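Local structure of esterase (uncultured bacterium pCosCE1, 7ATL) at residues 48-62 with 215-229. The protein hydrolyses carboxylic esters and also shows promiscuous acyltransferase activity, probably by the serine mechanism of family VIII carboxylesterases, relatives of the beta-lactamases. Numbering follows the deposited sequence.
Sequences DREQKKPMVRETQFR and DNLATAYHDTAAEPE
The guanidinium of R62 lies with one face over the branched end of L217, CD2 standing 3.4 Å from NH2; a flat cation suits this place because its face packs on a methyl while its edge still donates. NH1 gives a weak hydrogen bond to A218 O, and NH2 is hydrogen-bonded to P251 O. Beside this pair the backbones join at a single bridge between Q60 and L217: N of Q60 donates to O of N216, and N of A218 to O of Q60 at 2.8 Å, 162° at the hydrogen. N216 adds its amide, ND2 meeting E58 O from above the carbonyl plane, and a water links its OD1 to T59 OG1. In this beta-lactamase-type fold the contact ties the connection after strand 37-44 to the chain running into and just past strand 221-222. Small A218 fits over a face of the F61 ring, CB 4.0 Å from CE2. The long, rigid ring of Y221 carries its OH to R49 and E50, accepting the backbone N-H of R49 and donating to OE1 of E50, both at 2.8 Å. OE2 of E50 holds R49 NH2 in a salt bridge, while the R49 chain, bent at chi3 (34°), lets that nitrogen donate to P228 O at 2.7 Å.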
ATOM      1  N   ASP A  48      12.695  16.222  -7.699  1.00 48.47           N
ATOM      2  CA  ASP A  48      12.285  16.843  -8.987  1.00 45.30           C
ATOM      3  C   ASP A  48      13.512  16.992  -9.909  1.00 40.90           C
ATOM      4  O   ASP A  48      14.420  17.766  -9.569  1.00 35.46           O
ATOM      5  CB  ASP A  48      11.586  18.180  -8.728  1.00 47.01           C
ATOM      6  CG  ASP A  48      10.839  18.678  -9.956  1.00 49.61           C
ATOM      7  OD1 ASP A  48      11.493  18.954 -10.992  1.00 51.82           O
ATOM      8  OD2 ASP A  48       9.611  18.735  -9.889  1.00 46.88           O
ATOM      9  N   ARG A  49      13.515  16.307 -11.058  1.00 41.79           N
ATOM     10  CA  ARG A  49      14.613  16.340 -12.066  1.00 47.55           C
ATOM     11  C   ARG A  49      14.710  17.727 -12.706  1.00 49.12           C
ATOM     12  O   ARG A  49      15.799  18.301 -12.711  1.00 50.37           O
ATOM     13  CB  ARG A  49      14.391  15.307 -13.173  1.00 49.80           C
ATOM     14  CG  ARG A  49      15.662  14.875 -13.900  1.00 52.58           C
ATOM     15  CD  ARG A  49      15.418  13.873 -15.022  1.00 53.15           C
ATOM     16  NE  ARG A  49      14.135  14.197 -15.632  1.00 55.30           N
ATOM     17  CZ  ARG A  49      13.377  13.373 -16.351  1.00 60.11           C
ATOM     18  NH1 ARG A  49      13.758  12.131 -16.623  1.00 62.35           N
ATOM     19  NH2 ARG A  49      12.215  13.815 -16.800  1.00 58.99           N
ATOM     20  N   GLU A  50      13.602  18.251 -13.211  1.00 50.21           N
ATOM     21  CA  GLU A  50      13.581  19.526 -13.967  1.00 54.31           C
ATOM     22  C   GLU A  50      14.106  20.662 -13.071  1.00 50.44           C
ATOM     23  O   GLU A  50      14.885  21.447 -13.594  1.00 51.82           O
ATOM     24  CB  GLU A  50      12.189  19.761 -14.566  1.00 59.05           C
ATOM     25  CG  GLU A  50      11.777  18.698 -15.594  1.00 59.77           C
ATOM     26  CD  GLU A  50      11.163  17.412 -15.039  1.00 59.30           C
ATOM     27  OE1 GLU A  50      10.698  17.408 -13.864  1.00 55.92           O
ATOM     28  OE2 GLU A  50      11.150  16.404 -15.775  1.00 53.92           O
ATOM     29  N   GLN A  51      13.789  20.717 -11.771  1.00 49.90           N
ATOM     30  CA  GLN A  51      14.360  21.736 -10.831  1.00 53.70           C
ATOM     31  C   GLN A  51      15.702  21.272 -10.213  1.00 50.78           C
ATOM     32  O   GLN A  51      16.230  21.982  -9.314  1.00 40.47           O
ATOM     33  CB  GLN A  51      13.401  22.034  -9.677  1.00 58.29           C
ATOM     34  CG  GLN A  51      12.017  22.498 -10.095  1.00 68.80           C
ATOM     35  CD  GLN A  51      11.118  22.678  -8.889  1.00 80.07           C
ATOM     36  OE1 GLN A  51      10.214  23.511  -8.891  1.00 91.68           O
ATOM     37  NE2 GLN A  51      11.358  21.904  -7.837  1.00 76.71           N
ATOM     38  N   LYS A  52      16.240  20.126 -10.644  1.00 49.91           N
ATOM     39  CA  LYS A  52      17.418  19.449 -10.034  1.00 55.79           C
ATOM     40  C   LYS A  52      17.371  19.623  -8.512  1.00 51.76           C
ATOM     41  O   LYS A  52      18.377  20.050  -7.940  1.00 47.46           O
ATOM     42  CB  LYS A  52      18.735  19.978 -10.617  1.00 62.70           C
ATOM     43  CG  LYS A  52      18.604  20.819 -11.884  1.00 70.56           C
ATOM     44  CD  LYS A  52      19.815  20.785 -12.789  1.00 73.84           C
ATOM     45  CE  LYS A  52      20.138  19.379 -13.254  1.00 78.40           C
ATOM     46  NZ  LYS A  52      20.628  19.361 -14.652  1.00 79.68           N
ATOM     47  N   LYS A  53      16.232  19.318  -7.883  1.00 55.65           N
ATOM     48  CA  LYS A  53      16.119  19.228  -6.400  1.00 56.09           C
ATOM     49  C   LYS A  53      16.558  17.825  -5.978  1.00 54.53           C
ATOM     50  O   LYS A  53      15.927  16.832  -6.338  1.00 45.39           O
ATOM     51  CB  LYS A  53      14.707  19.558  -5.911  1.00 55.90           C
ATOM     52  CG  LYS A  53      14.610  19.796  -4.409  1.00 57.97           C
ATOM     53  CD  LYS A  53      13.187  19.975  -3.920  1.00 61.94           C
ATOM     54  CE  LYS A  53      12.505  21.213  -4.472  1.00 67.10           C
ATOM     55  NZ  LYS A  53      11.449  21.726  -3.562  1.00 65.93           N
ATOM     56  N   PRO A  54      17.672  17.680  -5.226  1.00 55.17           N
ATOM     57  CA  PRO A  54      18.148  16.354  -4.844  1.00 52.14           C
ATOM     58  C   PRO A  54      17.105  15.679  -3.939  1.00 44.99           C
ATOM     59  O   PRO A  54      16.482  16.349  -3.086  1.00 38.80           O
ATOM     60  CB  PRO A  54      19.467  16.654  -4.114  1.00 54.27           C
ATOM     61  CG  PRO A  54      19.232  18.024  -3.520  1.00 56.22           C
ATOM     62  CD  PRO A  54      18.471  18.753  -4.610  1.00 57.17           C
ATOM     63  N   MET A  55      16.909  14.381  -4.154  1.00 40.11           N
ATOM     64  CA  MET A  55      16.142  13.518  -3.220  1.00 37.26           C
ATOM     65  C   MET A  55      16.895  13.500  -1.886  1.00 33.98           C
ATOM     66  O   MET A  55      18.126  13.339  -1.922  1.00 35.72           O
ATOM     67  CB  MET A  55      16.016  12.085  -3.755  1.00 36.16           C
ATOM     68  CG  MET A  55      15.058  11.204  -2.925  1.00 36.92           C
ATOM     69  SD  MET A  55      13.292  11.597  -3.115  1.00 31.36           S
ATOM     70  CE  MET A  55      13.007  10.762  -4.677  1.00 27.80           C
ATOM     71  N   VAL A  56      16.190  13.701  -0.782  1.00 28.72           N
ATOM     72  CA  VAL A  56      16.742  13.580   0.587  1.00 30.49           C
ATOM     73  C   VAL A  56      15.910  12.526   1.347  1.00 36.11           C
ATOM     74  O   VAL A  56      14.807  12.146   0.879  1.00 34.16           O
ATOM     75  CB  VAL A  56      16.782  14.947   1.312  1.00 30.86           C
ATOM     76  CG1 VAL A  56      17.629  15.977   0.565  1.00 30.14           C
ATOM     77  CG2 VAL A  56      15.400  15.499   1.621  1.00 29.61           C
ATOM     78  N   ARG A  57      16.428  12.066   2.493  1.00 37.69           N
ATOM     79  CA  ARG A  57      15.848  10.973   3.305  1.00 36.74           C
ATOM     80  C   ARG A  57      14.444  11.373   3.771  1.00 36.67           C
ATOM     81  O   ARG A  57      13.556  10.495   3.790  1.00 33.06           O
ATOM     82  CB  ARG A  57      16.778  10.682   4.482  1.00 40.31           C
ATOM     83  CG  ARG A  57      16.403   9.430   5.263  1.00 42.24           C
ATOM     84  CD  ARG A  57      17.241   9.283   6.510  1.00 40.95           C
ATOM     85  NE  ARG A  57      16.738   8.230   7.375  1.00 38.56           N
ATOM     86  CZ  ARG A  57      17.492   7.444   8.134  1.00 38.29           C
ATOM     87  NH1 ARG A  57      18.811   7.565   8.134  1.00 39.31           N
ATOM     88  NH2 ARG A  57      16.931   6.509   8.878  1.00 35.30           N
ATOM     89  N   GLU A  58      14.257  12.657   4.100  1.00 37.15           N
ATOM     90  CA  GLU A  58      12.992  13.237   4.645  1.00 35.86           C
ATOM     91  C   GLU A  58      11.981  13.529   3.519  1.00 32.14           C
ATOM     92  O   GLU A  58      10.845  13.912   3.856  1.00 27.42           O
ATOM     93  CB  GLU A  58      13.235  14.547   5.409  1.00 38.47           C
ATOM     94  CG  GLU A  58      14.301  14.458   6.491  1.00 44.68           C
ATOM     95  CD  GLU A  58      15.744  14.543   6.008  1.00 45.31           C
ATOM     96  OE1 GLU A  58      16.000  15.300   5.046  1.00 43.34           O
ATOM     97  OE2 GLU A  58      16.600  13.839   6.590  1.00 46.97           O
ATOM     98  N   THR A  59      12.338  13.358   2.241  1.00 29.80           N
ATOM     99  CA  THR A  59      11.395  13.624   1.125  1.00 31.89           C
ATOM    100  C   THR A  59      10.109  12.809   1.326  1.00 32.46           C
ATOM    101  O   THR A  59      10.177  11.572   1.516  1.00 32.92           O
ATOM    102  CB  THR A  59      11.989  13.317  -0.253  1.00 32.92           C
ATOM    103  OG1 THR A  59      13.175  14.089  -0.407  1.00 32.78           O
ATOM    104  CG2 THR A  59      11.020  13.640  -1.369  1.00 32.92           C
ATOM    105  N   GLN A  60       8.969  13.485   1.272  1.00 32.25           N
ATOM    106  CA  GLN A  60       7.633  12.857   1.407  1.00 32.56           C
ATOM    107  C   GLN A  60       7.197  12.319   0.038  1.00 30.53           C
ATOM    108  O   GLN A  60       7.556  12.919  -1.017  1.00 28.28           O
ATOM    109  CB  GLN A  60       6.627  13.863   1.961  1.00 32.64           C
ATOM    110  CG  GLN A  60       5.522  13.206   2.759  1.00 32.59           C
ATOM    111  CD  GLN A  60       4.340  14.117   3.004  1.00 34.28           C
ATOM    112  OE1 GLN A  60       4.016  14.993   2.194  1.00 33.34           O
ATOM    113  NE2 GLN A  60       3.654  13.874   4.116  1.00 33.57           N
ATOM    114  N   PHE A  61       6.452  11.219   0.052  1.00 28.75           N
ATOM    115  CA  PHE A  61       5.920  10.602  -1.183  1.00 28.95           C
ATOM    116  C   PHE A  61       4.401  10.478  -1.118  1.00 27.26           C
ATOM    117  O   PHE A  61       3.811  10.411  -0.026  1.00 28.05           O
ATOM    118  CB  PHE A  61       6.531   9.223  -1.421  1.00 29.28           C
ATOM    119  CG  PHE A  61       8.006   9.214  -1.706  1.00 25.27           C
ATOM    120  CD1 PHE A  61       8.919   9.334  -0.678  1.00 25.38           C
ATOM    121  CD2 PHE A  61       8.470   9.022  -2.990  1.00 25.37           C
ATOM    122  CE1 PHE A  61      10.278   9.290  -0.932  1.00 25.18           C
ATOM    123  CE2 PHE A  61       9.832   9.003  -3.251  1.00 25.35           C
ATOM    124  CZ  PHE A  61      10.732   9.138  -2.220  1.00 24.50           C
ATOM    125  N   ARG A  62       3.796  10.472  -2.295  1.00 26.58           N
ATOM    126  CA  ARG A  62       2.450   9.898  -2.500  1.00 29.66           C
ATOM    127  C   ARG A  62       2.608   8.396  -2.300  1.00 30.06           C
ATOM    128  O   ARG A  62       3.488   7.818  -2.972  1.00 29.76           O
ATOM    129  CB  ARG A  62       1.929  10.247  -3.899  1.00 30.45           C
ATOM    130  CG  ARG A  62       1.739  11.741  -4.119  1.00 29.24           C
ATOM    131  CD  ARG A  62       1.456  12.108  -5.554  1.00 29.76           C
ATOM    132  NE  ARG A  62       1.398  13.554  -5.715  1.00 30.95           N
ATOM    133  CZ  ARG A  62       2.452  14.359  -5.853  1.00 30.85           C
ATOM    134  NH1 ARG A  62       3.689  13.885  -5.878  1.00 32.25           N
ATOM    135  NH2 ARG A  62       2.256  15.649  -5.998  1.00 29.02           N
ATOM    136  N   ASP A 215       6.969  21.832  -1.369  1.00 46.11           N
ATOM    137  CA  ASP A 215       8.387  21.721  -1.830  1.00 49.95           C
ATOM    138  C   ASP A 215       8.970  20.361  -1.436  1.00 42.82           C
ATOM    139  O   ASP A 215       9.885  19.918  -2.131  1.00 40.58           O
ATOM    140  CB  ASP A 215       9.319  22.813  -1.264  1.00 55.84           C
ATOM    141  CG  ASP A 215       8.765  24.237  -1.269  1.00 65.29           C
ATOM    142  OD1 ASP A 215       7.962  24.568  -2.179  1.00 63.37           O
ATOM    143  OD2 ASP A 215       9.128  25.014  -0.345  1.00 73.96           O
ATOM    144  N   ASN A 216       8.508  19.736  -0.350  1.00 37.54           N
ATOM    145  CA  ASN A 216       9.135  18.474   0.140  1.00 37.69           C
ATOM    146  C   ASN A 216       8.420  17.212  -0.395  1.00 36.04           C
ATOM    147  O   ASN A 216       8.849  16.118  -0.046  1.00 34.70           O
ATOM    148  CB  ASN A 216       9.247  18.454   1.666  1.00 35.45           C
ATOM    149  CG  ASN A 216      10.292  17.463   2.141  1.00 34.59           C
ATOM    150  OD1 ASN A 216      11.411  17.395   1.617  1.00 34.80           O
ATOM    151  ND2 ASN A 216       9.920  16.655   3.108  1.00 30.76           N
ATOM    152  N   LEU A 217       7.400  17.334  -1.242  1.00 35.58           N
ATOM    153  CA  LEU A 217       6.683  16.168  -1.826  1.00 34.13           C
ATOM    154  C   LEU A 217       7.359  15.802  -3.145  1.00 32.38           C
ATOM    155  O   LEU A 217       7.305  16.594  -4.084  1.00 30.90           O
ATOM    156  CB  LEU A 217       5.206  16.540  -2.020  1.00 36.18           C
ATOM    157  CG  LEU A 217       4.280  15.429  -2.506  1.00 35.93           C
ATOM    158  CD1 LEU A 217       4.325  14.250  -1.546  1.00 36.72           C
ATOM    159  CD2 LEU A 217       2.854  15.933  -2.670  1.00 33.75           C
ATOM    160  N   ALA A 218       7.987  14.634  -3.233  1.00 33.47           N
ATOM    161  CA  ALA A 218       8.615  14.172  -4.489  1.00 32.33           C
ATOM    162  C   ALA A 218       7.617  14.292  -5.638  1.00 31.44           C
ATOM    163  O   ALA A 218       6.474  13.862  -5.529  1.00 32.61           O
ATOM    164  CB  ALA A 218       9.107  12.759  -4.372  1.00 35.35           C
ATOM    165  N   THR A 219       8.082  14.837  -6.740  1.00 32.77           N
ATOM    166  CA  THR A 219       7.337  14.883  -8.010  1.00 32.97           C
ATOM    167  C   THR A 219       7.143  13.457  -8.557  1.00 33.81           C
ATOM    168  O   THR A 219       8.153  12.721  -8.735  1.00 32.53           O
ATOM    169  CB  THR A 219       8.106  15.795  -8.962  1.00 32.19           C
ATOM    170  OG1 THR A 219       8.292  16.970  -8.176  1.00 29.92           O
ATOM    171  CG2 THR A 219       7.390  16.014 -10.279  1.00 33.38           C
ATOM    172  N   ALA A 220       5.904  13.102  -8.879  1.00 30.40           N
ATOM    173  CA  ALA A 220       5.560  11.797  -9.476  1.00 31.50           C
ATOM    174  C   ALA A 220       5.942  11.786 -10.958  1.00 30.89           C
ATOM    175  O   ALA A 220       5.518  12.710 -11.698  1.00 40.20           O
ATOM    176  CB  ALA A 220       4.084  11.535  -9.298  1.00 33.56           C
ATOM    177  N   TYR A 221       6.667  10.757 -11.377  1.00 27.00           N
ATOM    178  CA  TYR A 221       7.072  10.484 -12.776  1.00 27.41           C
ATOM    179  C   TYR A 221       6.476   9.129 -13.152  1.00 28.89           C
ATOM    180  O   TYR A 221       6.145   8.367 -12.191  1.00 32.90           O
ATOM    181  CB  TYR A 221       8.600  10.455 -12.923  1.00 26.05           C
ATOM    182  CG  TYR A 221       9.271  11.775 -12.656  1.00 26.40           C
ATOM    183  CD1 TYR A 221       9.488  12.207 -11.360  1.00 27.19           C
ATOM    184  CD2 TYR A 221       9.665  12.604 -13.697  1.00 27.17           C
ATOM    185  CE1 TYR A 221      10.054  13.443 -11.099  1.00 28.56           C
ATOM    186  CE2 TYR A 221      10.246  13.836 -13.454  1.00 27.35           C
ATOM    187  CZ  TYR A 221      10.444  14.257 -12.150  1.00 29.25           C
ATOM    188  OH  TYR A 221      10.991  15.484 -11.896  1.00 34.14           O
ATOM    189  N   HIS A 222       6.374   8.836 -14.454  1.00 26.84           N
ATOM    190  CA  HIS A 222       5.957   7.515 -14.976  1.00 33.15           C
ATOM    191  C   HIS A 222       6.866   7.124 -16.146  1.00 35.69           C
ATOM    192  O   HIS A 222       7.495   8.042 -16.669  1.00 37.20           O
ATOM    193  CB  HIS A 222       4.473   7.543 -15.353  1.00 35.08           C
ATOM    194  CG  HIS A 222       4.229   8.068 -16.718  1.00 35.85           C
ATOM    195  ND1 HIS A 222       4.016   7.212 -17.794  1.00 38.25           N
ATOM    196  CD2 HIS A 222       4.197   9.345 -17.181  1.00 37.75           C
ATOM    197  CE1 HIS A 222       3.833   7.953 -18.873  1.00 43.08           C
ATOM    198  NE2 HIS A 222       3.944   9.280 -18.519  1.00 38.51           N
ATOM    199  N   ASP A 223       6.903   5.835 -16.525  1.00 41.41           N
ATOM    200  CA  ASP A 223       7.826   5.248 -17.543  1.00 48.86           C
ATOM    201  C   ASP A 223       7.286   5.532 -18.951  1.00 58.48           C
ATOM    202  O   ASP A 223       6.086   5.270 -19.187  1.00 59.58           O
ATOM    203  CB  ASP A 223       8.005   3.734 -17.365  1.00 49.07           C
ATOM    204  CG  ASP A 223       7.982   3.172 -15.936  1.00 49.11           C
ATOM    205  OD1 ASP A 223       8.771   3.633 -15.070  1.00 43.42           O
ATOM    206  OD2 ASP A 223       7.205   2.220 -15.707  1.00 46.96           O
ATOM    207  N   THR A 224       8.137   6.051 -19.851  1.00 82.19           N
ATOM    208  CA  THR A 224       7.782   6.456 -21.248  1.00 94.90           C
ATOM    209  C   THR A 224       8.808   5.884 -22.227  1.00 92.53           C
ATOM    210  O   THR A 224       9.670   5.122 -21.762  1.00 82.86           O
ATOM    211  CB  THR A 224       7.756   7.981 -21.446  1.00107.68           C
ATOM    212  OG1 THR A 224       7.571   8.606 -20.176  1.00118.83           O
ATOM    213  CG2 THR A 224       6.684   8.450 -22.413  1.00105.08           C
ATOM    214  N   ALA A 225       8.688   6.252 -23.514  1.00101.34           N
ATOM    215  CA  ALA A 225       9.613   5.949 -24.638  1.00104.22           C
ATOM    216  C   ALA A 225      10.988   5.501 -24.105  1.00101.77           C
ATOM    217  O   ALA A 225      11.221   4.277 -24.012  1.00 94.30           O
ATOM    218  CB  ALA A 225       9.708   7.148 -25.568  1.00 95.82           C
ATOM    219  N   ALA A 226      11.875   6.438 -23.766  1.00 94.62           N
ATOM    220  CA  ALA A 226      13.162   6.149 -23.096  1.00 92.22           C
ATOM    221  C   ALA A 226      13.068   6.676 -21.660  1.00 85.72           C
ATOM    222  O   ALA A 226      13.132   5.864 -20.716  1.00 78.27           O
ATOM    223  CB  ALA A 226      14.321   6.753 -23.869  1.00 88.70           C
ATOM    224  N   GLU A 227      12.852   7.984 -21.516  1.00 84.14           N
ATOM    225  CA  GLU A 227      12.995   8.716 -20.232  1.00 81.12           C
ATOM    226  C   GLU A 227      11.627   8.833 -19.561  1.00 72.35           C
ATOM    227  O   GLU A 227      10.598   8.794 -20.241  1.00 65.30           O
ATOM    228  CB  GLU A 227      13.655  10.076 -20.485  1.00 86.51           C
ATOM    229  CG  GLU A 227      15.084   9.978 -21.010  1.00 92.87           C
ATOM    230  CD  GLU A 227      16.080   9.285 -20.083  1.00 96.44           C
ATOM    231  OE1 GLU A 227      16.252   9.757 -18.933  1.00 85.09           O
ATOM    232  OE2 GLU A 227      16.680   8.264 -20.508  1.00 96.05           O
ATOM    233  N   PRO A 228      11.592   8.926 -18.207  1.00 61.95           N
ATOM    234  CA  PRO A 228      10.368   9.206 -17.456  1.00 58.83           C
ATOM    235  C   PRO A 228       9.947  10.684 -17.479  1.00 57.28           C
ATOM    236  O   PRO A 228      10.793  11.513 -17.212  1.00 55.99           O
ATOM    237  CB  PRO A 228      10.716   8.835 -15.996  1.00 56.80           C
ATOM    238  CG  PRO A 228      12.081   8.197 -16.039  1.00 54.01           C
ATOM    239  CD  PRO A 228      12.732   8.707 -17.305  1.00 58.19           C
ATOM    240  N   GLU A 229       8.668  10.972 -17.755  1.00 55.61           N
ATOM    241  CA  GLU A 229       8.095  12.349 -17.746  1.00 53.64           C
ATOM    242  C   GLU A 229       7.192  12.501 -16.521  1.00 45.93           C
ATOM    243  O   GLU A 229       6.672  11.513 -16.001  1.00 42.54           O
ATOM    244  CB  GLU A 229       7.350  12.637 -19.056  1.00 62.51           C
ATOM    245  CG  GLU A 229       5.947  12.014 -19.147  1.00 70.67           C
ATOM    246  CD  GLU A 229       5.204  12.121 -20.482  1.00 71.87           C
ATOM    247  OE1 GLU A 229       4.011  11.705 -20.543  1.00 65.64           O
ATOM    248  OE2 GLU A 229       5.813  12.605 -21.469  1.00 70.36           O
TER
HETATM  249  O   HOH W   1      12.345  16.703  -0.913  1.00 27.35           O
HETATM  250  O   HOH W   2       5.139  16.699  -5.886  1.00 22.13           O